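Local coordinates for beta-galactosidase (PDB 4OIF), which probably hydrolyses terminal non-reducing beta-D-galactose residues of beta-galactosides, as a zinc-binding GH42 enzyme that assembles into a homotrimer, at residues 411-416 with 470-475. Sequence-based numbering, arbitrary orientation.
Sequences AEVAIL and LLIAPM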
# COMPACT_ATOMS: atom_id res chain seq x y z
N ALA A 411 -44.03 2.12 3.45
CA ALA A 411 -43.40 1.82 4.72
C ALA A 411 -43.76 2.90 5.73
O ALA A 411 -43.96 4.05 5.36
CB ALA A 411 -41.87 1.70 4.55
N GLU A 412 -43.85 2.52 7.00
CA GLU A 412 -44.07 3.48 8.08
C GLU A 412 -42.77 3.91 8.73
O GLU A 412 -42.77 4.73 9.65
CB GLU A 412 -44.99 2.88 9.13
CG GLU A 412 -46.30 2.41 8.58
CD GLU A 412 -47.16 1.81 9.65
OE1 GLU A 412 -46.80 0.73 10.16
OE2 GLU A 412 -48.19 2.43 9.99
N VAL A 413 -41.68 3.33 8.25
CA VAL A 413 -40.36 3.59 8.80
C VAL A 413 -39.42 4.07 7.71
O VAL A 413 -39.34 3.47 6.63
CB VAL A 413 -39.75 2.35 9.49
CG1 VAL A 413 -38.43 2.69 10.14
CG2 VAL A 413 -40.71 1.81 10.53
N ALA A 414 -38.73 5.16 8.00
CA ALA A 414 -37.79 5.73 7.07
C ALA A 414 -36.41 5.85 7.71
O ALA A 414 -36.31 6.19 8.89
CB ALA A 414 -38.28 7.08 6.58
N ILE A 415 -35.37 5.55 6.94
CA ILE A 415 -33.99 5.86 7.31
C ILE A 415 -33.44 6.95 6.37
O ILE A 415 -33.42 6.79 5.16
CB ILE A 415 -33.09 4.62 7.25
CG1 ILE A 415 -33.58 3.57 8.24
CG2 ILE A 415 -31.63 5.00 7.50
CD1 ILE A 415 -32.71 2.31 8.29
N LEU A 416 -33.01 8.07 6.93
CA LEU A 416 -32.54 9.18 6.13
C LEU A 416 -31.05 9.04 5.81
O LEU A 416 -30.22 8.86 6.70
CB LEU A 416 -32.83 10.50 6.85
CG LEU A 416 -32.32 11.82 6.26
CD1 LEU A 416 -32.91 12.06 4.91
CD2 LEU A 416 -32.64 12.97 7.20
N LEU A 470 -41.84 6.87 11.98
CA LEU A 470 -40.53 6.77 12.57
C LEU A 470 -39.50 7.13 11.52
O LEU A 470 -39.44 6.49 10.46
CB LEU A 470 -40.29 5.36 13.10
CG LEU A 470 -38.89 5.07 13.64
CD1 LEU A 470 -38.50 6.02 14.77
CD2 LEU A 470 -38.78 3.63 14.10
N LEU A 471 -38.74 8.18 11.80
CA LEU A 471 -37.64 8.62 10.95
C LEU A 471 -36.31 8.49 11.69
O LEU A 471 -36.11 9.05 12.77
CB LEU A 471 -37.85 10.07 10.51
CG LEU A 471 -36.71 10.63 9.65
CD1 LEU A 471 -36.50 9.76 8.42
CD2 LEU A 471 -36.98 12.06 9.23
N ILE A 472 -35.40 7.73 11.09
CA ILE A 472 -34.10 7.43 11.66
C ILE A 472 -33.01 8.12 10.84
O ILE A 472 -32.77 7.78 9.69
CB ILE A 472 -33.87 5.90 11.71
CG1 ILE A 472 -34.93 5.24 12.60
CG2 ILE A 472 -32.46 5.55 12.17
CD1 ILE A 472 -34.98 3.73 12.49
N ALA A 473 -32.35 9.11 11.44
CA ALA A 473 -31.30 9.87 10.76
C ALA A 473 -29.97 9.82 11.50
O ALA A 473 -29.62 10.76 12.21
CB ALA A 473 -31.75 11.32 10.58
N PRO A 474 -29.22 8.73 11.35
CA PRO A 474 -27.97 8.57 12.10
C PRO A 474 -26.80 9.36 11.49
O PRO A 474 -26.73 9.49 10.26
CB PRO A 474 -27.69 7.07 12.01
CG PRO A 474 -28.91 6.46 11.40
CD PRO A 474 -29.57 7.52 10.60
N MET A 475 -25.90 9.85 12.34
CA MET A 475 -24.68 10.53 11.89
C MET A 475 -24.95 11.55 10.78
O MET A 475 -24.29 11.52 9.74
CB MET A 475 -23.66 9.52 11.40
CG MET A 475 -23.28 8.49 12.43
SD MET A 475 -22.04 7.35 11.81
CE MET A 475 -20.66 8.49 11.69
O HOH W 1 -28.10 10.13 8.01
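The peptide groups of strands 413-416 and 470-473 are bonded side by side, with Val413, Ile415, Leu470 and Ile472 on one face of the sheet and Ala414 and Leu471 on the other. This is the middle pair of the four parallel strands (456-459, 413-416, 470-473, 496-500) in the mixed sheet of the trimerisation domain, consistent with a Rossmann-like alpha/beta fold; the two directions differ by 18°. Ile415 also bonds through its backbone to Asp457 and Ile459 of strand 456-459 on one flank, and Leu471 to Thr496 of strand 496-500 on the other. Ala414 is bonded through both its peptide groups: its N donates to Leu470 O at 2.9 Å, nearly along the C=O axis, and its O accepts from Ile472 N at 2.8 Å, in the carbonyl plane. Ile472 O takes Leu416 N at 2.8 Å, but here the donor sits 27° above the carbonyl plane. A longer bond, Leu470 N to Glu412 O at 3.3 Å, starts the ladder, while the Glu412 carboxylate turns away to a salt bridge with Lys469. Val413 and Leu470 stand side by side; Val413 CG1, anti to the backbone N (chi1 -176°), lies alongside Leu470 CD2 at 4.1 Å. Ile415 and Ile472 likewise point the same way, CG1 of the former against CB of the latter, and helix 438-451 covers this face with Tyr446 and Phe449. On the other face the CD1 branch of Leu471 reaches across to Ala414 CB at 3.7 Å. The same CD1 touches Leu416 CB, and Leu416 CD2 abuts Ala473 CB. Beyond the Leu416 N to Ile472 O bond, one water donates to both segments, to Leu416 O at 2.8 Å and to Pro474 O at 2.7 Å.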